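Local coordinates for protein R.Pab1 family restriction endonuclease (Campylobacter coli, PDB 7CFA) that acts as a restriction DNA glycosylase, probably excising a base from a specific double-stranded DNA sequence in place of the phosphodiester hydrolysis used by conventional restriction endonucleases, at residues I8-L14 / E197-I203; I53-A59 / D73-L79; L79-I83 / F211-L215; I100-L104 / K216-I220. The protein carries 2 engineered substitutions. The contacts are given in a common frame with arbitrary orientation. Residue numbers count along the deposited sequence, not the author numbering.

Two strand pairings (contacts 1 and 2) and two helix-helix contacts (3 and 4) gather round helix 208-219, beside the large antiparallel sheet of this R.PabI-family protein. Contact 1 pairs strand 8-13 with strand 198-203 and encloses contact 2 along the chain. Contact 2 closes before contact 3 opens, yet they share Leu-79, where the chain enters helix 79-88; their centres lie about 11 Å apart. Contacts 3 and 4, their centres also about 11 Å apart, use successive parts of helix 208-219. The centres of contacts 1 and 4 are about 27 Å apart, on opposite sides of the chain's centre. Helix 208-219 thus brings early and late parts of the chain together, Phe-211 touching contact 1 and Phe-218 contact 2.

Contact 1: residues I8-L14 / E197-I203; sequences IDYELPL and EKGYLEI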
loop_
_atom_site.group_PDB
_atom_site.type_symbol
_atom_site.label_atom_id
_atom_site.label_comp_id
_atom_site.label_asym_id
_atom_site.label_seq_id
_atom_site.Cartn_x
_atom_site.Cartn_y
_atom_site.Cartn_z
ATOM N N ILE A 8 19.660 -1.060 -26.805
ATOM C CA ILE A 8 18.725 -2.056 -26.299
ATOM C C ILE A 8 17.330 -1.457 -26.400
ATOM O O ILE A 8 17.036 -0.446 -25.750
ATOM C CB ILE A 8 19.037 -2.473 -24.855
ATOM C CG1 ILE A 8 20.385 -3.195 -24.778
ATOM C CG2 ILE A 8 17.924 -3.352 -24.301
ATOM C CD1 ILE A 8 20.738 -3.677 -23.383
ATOM N N ASP A 9 16.475 -2.066 -27.220
ATOM C CA ASP A 9 15.061 -1.699 -27.285
ATOM C C ASP A 9 14.332 -2.543 -26.248
ATOM O O ASP A 9 13.825 -3.626 -26.541
ATOM C CB ASP A 9 14.504 -1.914 -28.688
ATOM C CG ASP A 9 15.130 -0.990 -29.716
ATOM O OD1 ASP A 9 15.364 0.196 -29.397
ATOM O OD2 ASP A 9 15.384 -1.450 -30.848
ATOM N N TYR A 10 14.281 -2.040 -25.016
ATOM C CA TYR A 10 13.754 -2.818 -23.900
ATOM C C TYR A 10 12.238 -2.932 -24.003
ATOM O O TYR A 10 11.525 -1.925 -23.942
ATOM C CB TYR A 10 14.154 -2.178 -22.574
ATOM C CG TYR A 10 14.212 -3.163 -21.431
ATOM C CD1 TYR A 10 13.054 -3.578 -20.785
ATOM C CD2 TYR A 10 15.425 -3.684 -21.002
ATOM C CE1 TYR A 10 13.105 -4.482 -19.743
ATOM C CE2 TYR A 10 15.485 -4.587 -19.961
ATOM C CZ TYR A 10 14.324 -4.983 -19.336
ATOM O OH TYR A 10 14.385 -5.882 -18.298
ATOM N N GLU A 11 11.748 -4.162 -24.143
ATOM C CA GLU A 11 10.320 -4.409 -24.288
ATOM C C GLU A 11 9.614 -4.272 -22.944
ATOM O O GLU A 11 10.020 -4.889 -21.953
ATOM C CB GLU A 11 10.085 -5.800 -24.874
ATOM C CG GLU A 11 8.628 -6.225 -24.916
ATOM C CD GLU A 11 8.432 -7.541 -25.639
ATOM O OE1 GLU A 11 8.791 -7.623 -26.832
ATOM O OE2 GLU A 11 7.930 -8.497 -25.013
ATOM N N LEU A 12 8.554 -3.468 -22.917
ATOM C CA LEU A 12 7.792 -3.208 -21.697
ATOM C C LEU A 12 6.324 -3.505 -21.955
ATOM O O LEU A 12 5.708 -2.867 -22.832
ATOM C CB LEU A 12 7.977 -1.760 -21.239
ATOM C CG LEU A 12 9.402 -1.356 -20.870
ATOM C CD1 LEU A 12 9.468 0.136 -20.603
ATOM C CD2 LEU A 12 9.875 -2.142 -19.660
ATOM N N PRO A 13 5.717 -4.449 -21.232
ATOM C CA PRO A 13 4.274 -4.699 -21.392
ATOM C C PRO A 13 3.472 -3.515 -20.879
ATOM O O PRO A 13 3.572 -3.143 -19.707
ATOM C CB PRO A 13 4.035 -5.958 -20.547
ATOM C CG PRO A 13 5.400 -6.566 -20.354
ATOM C CD PRO A 13 6.342 -5.405 -20.306
ATOM N N LEU A 14 2.675 -2.917 -21.764
ATOM C CA LEU A 14 1.905 -1.727 -21.413
ATOM C C LEU A 14 0.552 -2.088 -20.808
ATOM O O LEU A 14 0.267 -1.743 -19.657
ATOM C CB LEU A 14 1.731 -0.837 -22.648
ATOM C CG LEU A 14 3.029 -0.283 -23.237
ATOM C CD1 LEU A 14 2.738 0.605 -24.432
ATOM C CD2 LEU A 14 3.816 0.476 -22.179
ATOM N N GLU A 197 -0.243 -4.544 -26.411
ATOM C CA GLU A 197 0.783 -3.782 -27.108
ATOM C C GLU A 197 2.003 -3.591 -26.217
ATOM O O GLU A 197 1.883 -3.359 -25.010
ATOM C CB GLU A 197 0.245 -2.422 -27.556
ATOM C CG GLU A 197 1.214 -1.642 -28.436
ATOM C CD GLU A 197 0.644 -0.335 -28.950
ATOM O OE1 GLU A 197 -0.517 -0.012 -28.616
ATOM O OE2 GLU A 197 1.360 0.370 -29.692
ATOM N N LYS A 198 3.181 -3.685 -26.824
ATOM C CA LYS A 198 4.443 -3.539 -26.118
ATOM C C LYS A 198 5.059 -2.184 -26.433
ATOM O O LYS A 198 4.990 -1.707 -27.569
ATOM C CB LYS A 198 5.417 -4.652 -26.507
ATOM C CG LYS A 198 4.906 -6.056 -26.238
ATOM C CD LYS A 198 4.765 -6.316 -24.748
ATOM C CE LYS A 198 4.342 -7.750 -24.483
ATOM N NZ LYS A 198 5.314 -8.721 -25.055
ATOM N N GLY A 199 5.648 -1.566 -25.417
ATOM C CA GLY A 199 6.432 -0.360 -25.591
ATOM C C GLY A 199 7.910 -0.693 -25.518
ATOM O O GLY A 199 8.319 -1.599 -24.797
ATOM N N TYR A 200 8.713 0.047 -26.277
ATOM C CA TYR A 200 10.144 -0.218 -26.383
ATOM C C TYR A 200 10.921 1.028 -25.984
ATOM O O TYR A 200 10.908 2.035 -26.701
ATOM C CB TYR A 200 10.508 -0.676 -27.794
ATOM C CG TYR A 200 9.896 -2.013 -28.136
ATOM C CD1 TYR A 200 8.644 -2.093 -28.728
ATOM C CD2 TYR A 200 10.559 -3.197 -27.840
ATOM C CE1 TYR A 200 8.075 -3.313 -29.031
ATOM C CE2 TYR A 200 9.998 -4.423 -28.140
ATOM C CZ TYR A 200 8.756 -4.475 -28.735
ATOM O OH TYR A 200 8.192 -5.694 -29.035
ATOM N N LEU A 201 11.590 0.955 -24.838
ATOM C CA LEU A 201 12.450 2.029 -24.361
ATOM C C LEU A 201 13.829 1.865 -24.986
ATOM O O LEU A 201 14.513 0.865 -24.744
ATOM C CB LEU A 201 12.545 2.015 -22.837
ATOM C CG LEU A 201 13.493 3.034 -22.195
ATOM C CD1 LEU A 201 13.008 4.456 -22.435
ATOM C CD2 LEU A 201 13.653 2.759 -20.706
ATOM N N GLU A 202 14.229 2.841 -25.794
ATOM C CA GLU A 202 15.523 2.800 -26.467
ATOM C C GLU A 202 16.608 3.208 -25.479
ATOM O O GLU A 202 16.612 4.336 -24.977
ATOM C CB GLU A 202 15.517 3.713 -27.689
ATOM C CG GLU A 202 16.848 3.768 -28.416
ATOM C CD GLU A 202 16.782 4.598 -29.680
ATOM O OE1 GLU A 202 15.700 4.651 -30.304
ATOM O OE2 GLU A 202 17.812 5.202 -30.047
ATOM N N ILE A 203 17.527 2.288 -25.199
ATOM C CA ILE A 203 18.672 2.536 -24.332
ATOM C C ILE A 203 19.921 2.528 -25.198
ATOM O O ILE A 203 20.167 1.562 -25.929
ATOM C CB ILE A 203 18.771 1.483 -23.216
ATOM C CG1 ILE A 203 17.437 1.363 -22.476
ATOM C CG2 ILE A 203 19.897 1.834 -22.253
ATOM C CD1 ILE A 203 17.396 0.221 -21.483
#
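The tightest polar link is a salt bridge between Lys-198 NZ and Glu-11 OE2, 2.6 Å apart, and Glu-11 OE1 lies 3.0 Å from Tyr-200 OH. The two antiparallel strands are joined by three reciprocal backbone pairs: Ile-8 N to Ile-203 O (2.8 Å) with its return bond, Tyr-10 with Leu-201, and Leu-12 N to Gly-199 O (2.7 Å) with its return. A weak bond from Leu-14 N to Glu-197 O (3.4 Å) follows. Asp-9 and Glu-202 face each other as like charges, but both are bound by Lys-180, with Lys-7 and Arg-186 as respective further partners. The face carrying Ile-8, Tyr-10, Leu-12, Leu-201 and Ile-203 is largely apolar: Ile-8 CB meets Ile-203 CB at 4.3 Å and Leu-12 CD1 meets Leu-201 CB at 4.2 Å. Beyond the strand, Leu-14 CG lies 3.6 Å from Gly-199 N. The sheet ties the N terminus to the C-terminal part of the chain, its apolar face packing on helices 79-88 and 208-219 and strand 166-175.

Contact 2: residues I53-A59 / D73-L79; sequences IGYDMVA and DKKLYEL
Strands 56-58 and 73-76 run antiparallel, their axes 4.6 Å apart at closest approach and 141° between directions, within a small three-stranded sheet whose central strand is 73-76. Met-57 and Lys-75 form the hydrogen-bonded pair (Met-57 N to Lys-75 O 3.0 Å, Lys-75 N to Met-57 O 2.9 Å); Val-58 opposite Lys-74 is non-hydrogen-bonded, and Ala-59 N donates to Asp-73 O at 2.9 Å. Glu-78, at the N-cap position of helix 79-88, takes a positive phi (53°) as the chain turns into the helix. There, Leu-79 N donates to Gly-54 O (3.1 Å) and Gly-54 N to Glu-78 OE1 (2.7 Å), a carboxylate oxygen that also pairs with Lys-20. Asp-56 (chi1 p) makes a long salt bridge from OD2 to Lys-74 NZ, 3.6 Å, while Lys-75 NZ pairs with Asp-63. Ile-53 CD1 packs on Leu-79 CB at 3.9 Å. With Met-57 and Tyr-77 both t at chi1, a Met-aromatic contact forms: Met-57 SD sits 4.4 Å from the Tyr-77 ring centroid, 13° off its normal.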
loop_
_atom_site.group_PDB
_atom_site.type_symbol
_atom_site.label_atom_id
_atom_site.label_comp_id
_atom_site.label_asym_id
_atom_site.label_seq_id
_atom_site.Cartn_x
_atom_site.Cartn_y
_atom_site.Cartn_z
ATOM N N ILE A 53 11.631 -1.390 -11.085
ATOM C CA ILE A 53 12.745 -2.098 -11.703
ATOM C C ILE A 53 13.633 -2.706 -10.627
ATOM O O ILE A 53 13.819 -2.132 -9.546
ATOM C CB ILE A 53 13.534 -1.144 -12.619
ATOM C CG1 ILE A 53 14.621 -1.895 -13.389
ATOM C CG2 ILE A 53 14.134 0.001 -11.812
ATOM C CD1 ILE A 53 15.361 -1.028 -14.378
ATOM N N GLY A 54 14.182 -3.886 -10.917
ATOM C CA GLY A 54 15.140 -4.538 -10.059
ATOM C C GLY A 54 16.530 -4.565 -10.677
ATOM O O GLY A 54 16.757 -4.132 -11.804
ATOM N N TYR A 55 17.474 -5.088 -9.895
ATOM C CA TYR A 55 18.846 -5.241 -10.351
ATOM C C TYR A 55 19.367 -6.669 -10.264
ATOM O O TYR A 55 20.487 -6.926 -10.719
ATOM C CB TYR A 55 19.786 -4.305 -9.568
ATOM C CG TYR A 55 19.776 -4.494 -8.067
ATOM C CD1 TYR A 55 20.471 -5.540 -7.473
ATOM C CD2 TYR A 55 19.088 -3.613 -7.241
ATOM C CE1 TYR A 55 20.470 -5.715 -6.105
ATOM C CE2 TYR A 55 19.084 -3.778 -5.868
ATOM C CZ TYR A 55 19.777 -4.833 -5.306
ATOM O OH TYR A 55 19.782 -5.011 -3.943
ATOM N N ASP A 56 18.602 -7.600 -9.705
ATOM C CA ASP A 56 19.022 -8.993 -9.679
ATOM C C ASP A 56 17.800 -9.893 -9.568
ATOM O O ASP A 56 16.666 -9.429 -9.412
ATOM C CB ASP A 56 20.005 -9.269 -8.533
ATOM C CG ASP A 56 19.428 -8.942 -7.174
ATOM O OD1 ASP A 56 18.251 -8.533 -7.095
ATOM O OD2 ASP A 56 20.163 -9.086 -6.177
ATOM N N MET A 57 18.051 -11.195 -9.650
ATOM C CA MET A 57 17.006 -12.197 -9.532
ATOM C C MET A 57 17.623 -13.462 -8.954
ATOM O O MET A 57 18.774 -13.788 -9.256
ATOM C CB MET A 57 16.345 -12.483 -10.886
ATOM C CG MET A 57 15.228 -13.515 -10.817
ATOM S SD MET A 57 14.171 -13.534 -12.277
ATOM C CE MET A 57 15.377 -13.787 -13.576
ATOM N N VAL A 58 16.859 -14.155 -8.106
ATOM C CA VAL A 58 17.335 -15.403 -7.525
ATOM C C VAL A 58 17.622 -16.397 -8.638
ATOM O O VAL A 58 16.769 -16.664 -9.494
ATOM C CB VAL A 58 16.311 -15.954 -6.523
ATOM C CG1 VAL A 58 16.752 -17.318 -6.016
ATOM C CG2 VAL A 58 16.132 -14.982 -5.370
ATOM N N ALA A 59 18.833 -16.942 -8.637
ATOM C CA ALA A 59 19.290 -17.841 -9.682
ATOM C C ALA A 59 19.324 -19.275 -9.173
ATOM O O ALA A 59 19.309 -19.535 -7.967
ATOM C CB ALA A 59 20.678 -17.432 -10.186
ATOM N N ASP A 73 21.754 -17.415 -4.016
ATOM C CA ASP A 73 22.270 -17.353 -5.376
ATOM C C ASP A 73 21.505 -16.303 -6.172
ATOM O O ASP A 73 20.271 -16.330 -6.231
ATOM C CB ASP A 73 22.158 -18.716 -6.056
ATOM C CG ASP A 73 23.027 -19.771 -5.398
ATOM O OD1 ASP A 73 24.099 -19.412 -4.868
ATOM O OD2 ASP A 73 22.637 -20.959 -5.416
ATOM N N LYS A 74 22.240 -15.379 -6.784
ATOM C CA LYS A 74 21.657 -14.277 -7.534
ATOM C C LYS A 74 22.313 -14.181 -8.902
ATOM O O LYS A 74 23.468 -14.573 -9.085
ATOM C CB LYS A 74 21.825 -12.945 -6.793
ATOM C CG LYS A 74 21.039 -12.826 -5.499
ATOM C CD LYS A 74 19.619 -12.351 -5.759
ATOM C CE LYS A 74 18.931 -11.939 -4.467
ATOM N NZ LYS A 74 17.630 -11.265 -4.726
ATOM N N LYS A 75 21.563 -13.646 -9.863
ATOM C CA LYS A 75 22.086 -13.385 -11.195
ATOM C C LYS A 75 21.608 -12.017 -11.657
ATOM O O LYS A 75 20.679 -11.436 -11.090
ATOM C CB LYS A 75 21.663 -14.467 -12.197
ATOM C CG LYS A 75 20.165 -14.564 -12.425
ATOM C CD LYS A 75 19.848 -15.646 -13.443
ATOM C CE LYS A 75 18.355 -15.758 -13.685
ATOM N NZ LYS A 75 18.042 -16.772 -14.728
ATOM N N LEU A 76 22.258 -11.506 -12.700
ATOM C CA LEU A 76 21.922 -10.189 -13.216
ATOM C C LEU A 76 20.511 -10.185 -13.793
ATOM O O LEU A 76 20.013 -11.198 -14.291
ATOM C CB LEU A 76 22.927 -9.755 -14.282
ATOM C CG LEU A 76 24.390 -9.676 -13.841
ATOM C CD1 LEU A 76 25.252 -9.105 -14.954
ATOM C CD2 LEU A 76 24.534 -8.855 -12.569
ATOM N N TYR A 77 19.867 -9.021 -13.720
ATOM C CA TYR A 77 18.473 -8.895 -14.125
ATOM C C TYR A 77 18.142 -7.421 -14.305
ATOM O O TYR A 77 18.505 -6.595 -13.462
ATOM C CB TYR A 77 17.550 -9.541 -13.083
ATOM C CG TYR A 77 16.074 -9.465 -13.401
ATOM C CD1 TYR A 77 15.551 -10.081 -14.530
ATOM C CD2 TYR A 77 15.198 -8.800 -12.552
ATOM C CE1 TYR A 77 14.198 -10.018 -14.815
ATOM C CE2 TYR A 77 13.847 -8.733 -12.826
ATOM C CZ TYR A 77 13.350 -9.343 -13.958
ATOM O OH TYR A 77 12.002 -9.277 -14.234
ATOM N N GLU A 78 17.463 -7.103 -15.407
ATOM C CA GLU A 78 16.993 -5.753 -15.698
ATOM C C GLU A 78 18.110 -4.720 -15.625
ATOM O O GLU A 78 18.929 -4.628 -16.543
ATOM C CB GLU A 78 15.846 -5.379 -14.754
ATOM C CG GLU A 78 14.565 -6.133 -15.066
ATOM C CD GLU A 78 13.360 -5.592 -14.324
ATOM O OE1 GLU A 78 13.525 -5.082 -13.196
ATOM O OE2 GLU A 78 12.244 -5.676 -14.879
ATOM N N LEU A 79 18.153 -3.944 -14.537
ATOM C CA LEU A 79 19.096 -2.831 -14.447
ATOM C C LEU A 79 20.538 -3.305 -14.583
ATOM O O LEU A 79 21.316 -2.747 -15.368
ATOM C CB LEU A 79 18.899 -2.083 -13.129
ATOM C CG LEU A 79 19.894 -0.952 -12.856
ATOM C CD1 LEU A 79 19.816 0.109 -13.945
ATOM C CD2 LEU A 79 19.652 -0.338 -11.486
#

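Contact 3: residues L79-I83 / F211-L215; sequences LSDII and FLEML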
loop_
_atom_site.group_PDB
_atom_site.type_symbol
_atom_site.label_atom_id
_atom_site.label_comp_id
_atom_site.label_asym_id
_atom_site.label_seq_id
_atom_site.Cartn_x
_atom_site.Cartn_y
_atom_site.Cartn_z
ATOM N N LEU A 79 18.153 -3.944 -14.537
ATOM C CA LEU A 79 19.096 -2.831 -14.447
ATOM C C LEU A 79 20.538 -3.305 -14.583
ATOM O O LEU A 79 21.316 -2.747 -15.368
ATOM C CB LEU A 79 18.899 -2.083 -13.129
ATOM C CG LEU A 79 19.894 -0.952 -12.856
ATOM C CD1 LEU A 79 19.816 0.109 -13.945
ATOM C CD2 LEU A 79 19.652 -0.338 -11.486
ATOM N N SER A 80 20.918 -4.338 -13.827
ATOM C CA SER A 80 22.302 -4.800 -13.875
ATOM C C SER A 80 22.615 -5.505 -15.186
ATOM O O SER A 80 23.755 -5.450 -15.659
ATOM C CB SER A 80 22.595 -5.722 -12.694
ATOM O OG SER A 80 21.864 -6.931 -12.796
ATOM N N ASP A 81 21.626 -6.172 -15.786
ATOM C CA ASP A 81 21.841 -6.769 -17.098
ATOM C C ASP A 81 22.011 -5.704 -18.173
ATOM O O ASP A 81 22.777 -5.902 -19.123
ATOM C CB ASP A 81 20.686 -7.703 -17.453
ATOM C CG ASP A 81 20.883 -8.382 -18.792
ATOM O OD1 ASP A 81 21.922 -9.052 -18.966
ATOM O OD2 ASP A 81 20.003 -8.249 -19.668
ATOM N N ILE A 82 21.306 -4.578 -18.046
ATOM C CA ILE A 82 21.493 -3.473 -18.981
ATOM C C ILE A 82 22.905 -2.916 -18.861
ATOM O O ILE A 82 23.595 -2.699 -19.863
ATOM C CB ILE A 82 20.434 -2.382 -18.743
ATOM C CG1 ILE A 82 19.046 -2.889 -19.138
ATOM C CG2 ILE A 82 20.783 -1.118 -19.513
ATOM C CD1 ILE A 82 17.910 -2.062 -18.569
ATOM N N ILE A 83 23.358 -2.690 -17.626
ATOM C CA ILE A 83 24.699 -2.161 -17.410
ATOM C C ILE A 83 25.756 -3.158 -17.863
ATOM O O ILE A 83 26.801 -2.765 -18.397
ATOM C CB ILE A 83 24.868 -1.768 -15.930
ATOM C CG1 ILE A 83 23.918 -0.617 -15.588
ATOM C CG2 ILE A 83 26.311 -1.385 -15.624
ATOM C CD1 ILE A 83 23.971 -0.178 -14.144
ATOM N N PHE A 211 20.981 4.867 -16.192
ATOM C CA PHE A 211 20.959 3.578 -15.512
ATOM C C PHE A 211 22.151 3.418 -14.578
ATOM O O PHE A 211 22.044 2.728 -13.557
ATOM C CB PHE A 211 20.891 2.453 -16.550
ATOM C CG PHE A 211 19.661 2.521 -17.415
ATOM C CD1 PHE A 211 19.649 3.304 -18.561
ATOM C CD2 PHE A 211 18.510 1.832 -17.067
ATOM C CE1 PHE A 211 18.516 3.387 -19.348
ATOM C CE2 PHE A 211 17.375 1.910 -17.854
ATOM C CZ PHE A 211 17.379 2.690 -18.994
ATOM N N LEU A 212 23.281 4.060 -14.892
ATOM C CA LEU A 212 24.415 4.046 -13.970
ATOM C C LEU A 212 24.107 4.828 -12.700
ATOM O O LEU A 212 24.443 4.385 -11.595
ATOM C CB LEU A 212 25.661 4.610 -14.652
ATOM C CG LEU A 212 26.365 3.696 -15.656
ATOM C CD1 LEU A 212 27.485 4.444 -16.357
ATOM C CD2 LEU A 212 26.904 2.457 -14.957
ATOM N N GLU A 213 23.475 5.998 -12.833
ATOM C CA GLU A 213 23.072 6.753 -11.651
ATOM C C GLU A 213 22.014 6.009 -10.847
ATOM O O GLU A 213 21.954 6.153 -9.621
ATOM C CB GLU A 213 22.558 8.136 -12.055
ATOM C CG GLU A 213 23.635 9.049 -12.618
ATOM C CD GLU A 213 23.139 10.460 -12.872
ATOM O OE1 GLU A 213 21.961 10.750 -12.569
ATOM O OE2 GLU A 213 23.930 11.284 -13.375
ATOM N N MET A 214 21.179 5.211 -11.514
ATOM C CA MET A 214 20.169 4.440 -10.798
ATOM C C MET A 214 20.807 3.306 -10.008
ATOM O O MET A 214 20.355 2.979 -8.904
ATOM C CB MET A 214 19.135 3.895 -11.779
ATOM C CG MET A 214 17.825 3.482 -11.137
ATOM S SD MET A 214 16.725 2.713 -12.336
ATOM C CE MET A 214 16.993 3.779 -13.747
ATOM N N LEU A 215 21.853 2.689 -10.561
ATOM C CA LEU A 215 22.597 1.686 -9.810
ATOM C C LEU A 215 23.208 2.292 -8.554
ATOM O O LEU A 215 23.177 1.680 -7.479
ATOM C CB LEU A 215 23.686 1.070 -10.689
ATOM C CG LEU A 215 24.392 -0.152 -10.102
ATOM C CD1 LEU A 215 23.432 -1.330 -10.028
ATOM C CD2 LEU A 215 25.633 -0.510 -10.906
#
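Two helices meet obliquely through buried faces, 10.0 Å apart at the closest approach of the axes of segments 79-83 and 211-215, with 131° between their directions. Here helix 79-88 packs on helix 208-219, between strand 198-203 and helix 223-237. The rotamers decide which methyl groups cross the gap. Leu-79, in the first turn of its helix, adopts the t,p rotamer. Its CB bond leaves sideways, yet both methyl groups reach the other helix: CD1 lies 3.7 Å from Phe-211 CB and 3.5 Å from Phe-211 O, while CD2 is 4.2 Å from Met-214 CG and 4.2 Å from Leu-215 CD1. Leu-215 shares the t,p rotamer and turns its CD2 to Ile-83 CD1, 3.7 Å away. Ile-82 and Ile-83 are both m,t. In Ile-83 this sends CD1 across to Phe-211 O (3.5 Å), and CG2 meets Leu-212 CD2 at 3.9 Å. Phe-211, with chi1 m and its ring turned to a chi2 of 86°, has Ile-82 CG2 over one face and Leu-79 CD1 at its edge. That ring also meets Phe-172 of strand 166-175 and touches Leu-201 and Ile-203. Backbone polar groups are engaged within each helix, as between Ile-83 N and Leu-79 O (3.0 Å). Every contact across the pair involves an apolar side-chain group, so hydrophobic burial and close fit hold the helices together.

Contact 4: residues I100-L104 / K216-I220; sequences IKNFL and KIFGI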
loop_
_atom_site.group_PDB
_atom_site.type_symbol
_atom_site.label_atom_id
_atom_site.label_comp_id
_atom_site.label_asym_id
_atom_site.label_seq_id
_atom_site.Cartn_x
_atom_site.Cartn_y
_atom_site.Cartn_z
ATOM N N ILE A 100 31.584 4.597 -8.953
ATOM C CA ILE A 100 30.441 4.157 -8.160
ATOM C C ILE A 100 30.900 3.224 -7.046
ATOM O O ILE A 100 30.381 3.272 -5.925
ATOM C CB ILE A 100 29.384 3.491 -9.062
ATOM C CG1 ILE A 100 28.951 4.448 -10.173
ATOM C CG2 ILE A 100 28.174 3.064 -8.244
ATOM C CD1 ILE A 100 27.924 3.858 -11.117
ATOM N N LYS A 101 31.886 2.372 -7.332
ATOM C CA LYS A 101 32.391 1.448 -6.323
ATOM C C LYS A 101 33.011 2.198 -5.149
ATOM O O LYS A 101 32.696 1.922 -3.986
ATOM C CB LYS A 101 33.407 0.493 -6.952
ATOM C CG LYS A 101 34.042 -0.480 -5.973
ATOM C CD LYS A 101 35.055 -1.373 -6.670
ATOM C CE LYS A 101 35.770 -2.281 -5.681
ATOM N NZ LYS A 101 36.766 -3.153 -6.359
ATOM N N ASN A 102 33.895 3.157 -5.436
ATOM C CA ASN A 102 34.516 3.928 -4.363
ATOM C C ASN A 102 33.495 4.770 -3.613
ATOM O O ASN A 102 33.633 4.979 -2.402
ATOM C CB ASN A 102 35.631 4.813 -4.925
ATOM C CG ASN A 102 36.801 4.010 -5.461
ATOM O OD1 ASN A 102 37.058 2.893 -5.011
ATOM N ND2 ASN A 102 37.520 4.577 -6.425
ATOM N N PHE A 103 32.466 5.261 -4.308
ATOM C CA PHE A 103 31.424 6.037 -3.645
ATOM C C PHE A 103 30.639 5.181 -2.662
ATOM O O PHE A 103 30.346 5.622 -1.544
ATOM C CB PHE A 103 30.490 6.652 -4.687
ATOM C CG PHE A 103 29.241 7.256 -4.104
ATOM C CD1 PHE A 103 29.265 8.521 -3.541
ATOM C CD2 PHE A 103 28.042 6.561 -4.126
ATOM C CE1 PHE A 103 28.119 9.079 -3.006
ATOM C CE2 PHE A 103 26.894 7.112 -3.592
ATOM C CZ PHE A 103 26.932 8.373 -3.032
ATOM N N LEU A 104 30.285 3.957 -3.058
ATOM C CA LEU A 104 29.508 3.095 -2.176
ATOM C C LEU A 104 30.351 2.557 -1.028
ATOM O O LEU A 104 29.814 2.258 0.044
ATOM C CB LEU A 104 28.895 1.949 -2.979
ATOM C CG LEU A 104 27.899 2.381 -4.055
ATOM C CD1 LEU A 104 27.387 1.184 -4.833
ATOM C CD2 LEU A 104 26.748 3.154 -3.432
ATOM N N LYS A 216 23.760 3.502 -8.670
ATOM C CA LYS A 216 24.333 4.171 -7.508
ATOM C C LYS A 216 23.277 4.463 -6.450
ATOM O O LYS A 216 23.561 4.372 -5.251
ATOM C CB LYS A 216 25.031 5.463 -7.938
ATOM C CG LYS A 216 25.797 6.153 -6.823
ATOM C CD LYS A 216 26.587 7.351 -7.332
ATOM C CE LYS A 216 25.670 8.452 -7.838
ATOM N NZ LYS A 216 26.435 9.675 -8.216
ATOM N N ILE A 217 22.056 4.802 -6.872
ATOM C CA ILE A 217 20.995 5.098 -5.915
ATOM C C ILE A 217 20.567 3.834 -5.178
ATOM O O ILE A 217 20.322 3.863 -3.966
ATOM C CB ILE A 217 19.811 5.779 -6.625
ATOM C CG1 ILE A 217 20.227 7.165 -7.121
ATOM C CG2 ILE A 217 18.610 5.884 -5.695
ATOM C CD1 ILE A 217 19.164 7.865 -7.933
ATOM N N PHE A 218 20.464 2.708 -5.892
ATOM C CA PHE A 218 20.218 1.438 -5.216
ATOM C C PHE A 218 21.282 1.167 -4.160
ATOM O O PHE A 218 20.975 0.675 -3.069
ATOM C CB PHE A 218 20.176 0.288 -6.225
ATOM C CG PHE A 218 18.814 0.033 -6.810
ATOM C CD1 PHE A 218 17.815 -0.554 -6.050
ATOM C CD2 PHE A 218 18.541 0.356 -8.129
ATOM C CE1 PHE A 218 16.565 -0.800 -6.588
ATOM C CE2 PHE A 218 17.293 0.114 -8.676
ATOM C CZ PHE A 218 16.304 -0.464 -7.906
ATOM N N GLY A 219 22.539 1.506 -4.462
ATOM C CA GLY A 219 23.644 1.210 -3.567
ATOM C C GLY A 219 23.592 1.929 -2.235
ATOM O O GLY A 219 24.266 1.505 -1.292
ATOM N N ILE A 220 22.816 3.009 -2.134
ATOM C CA ILE A 220 22.682 3.746 -0.883
ATOM C C ILE A 220 21.340 3.484 -0.209
ATOM O O ILE A 220 21.007 4.148 0.777
ATOM C CB ILE A 220 22.892 5.252 -1.098
ATOM C CG1 ILE A 220 21.687 5.858 -1.822
ATOM C CG2 ILE A 220 24.170 5.502 -1.879
ATOM C CD1 ILE A 220 21.723 7.367 -1.911
#
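The Phe-103 ring overlaps the aliphatic stem of Lys-216 and the CG2 methyl of Ile-220, with Phe-103 CD2 at 3.5 Å from Lys-216 CG. This is helix-helix packing between helix 94-106 and the last turn of helix 208-219, in the helical layer of the R.PabI-family fold. Each segment offers residues at i, i+3 and i+4: Ile-100, Phe-103 and Leu-104 on one, Lys-216, Gly-219 and Ile-220 on the other. The backbones come near each other, with CA atoms of Ile-100 and Lys-216 6.1 Å apart and those of Leu-104 and Gly-219 6.3 Å apart. Such closeness depends on Gly-219: a beta carbon there would fall only 2.5 Å from Leu-104 CD1. With Leu-104 in the m,t rotamer, CD1 crowds that place, and CD2 lies 3.6 Å from Gly-219 C and 3.9 Å from Lys-216 O. Ile-100 CG2 adds a lighter contact to Lys-216 CB at 4.0 Å. Lys-216 NZ lies almost along the normal of the Phe-103 ring, but 5.3 Å from its centroid, at most a weak cation-pi attraction. Helix 223-237 packs against Ile-100 and Leu-104, and the second subunit places its Ala-128 on Phe-103 and its Ile-130 on Lys-216 and Ile-220. Ile-220 CG2 touches both aromatic and aliphatic partners, 3.6 Å from Phe-103 CE2 and 3.8 Å from Leu-104 CD2.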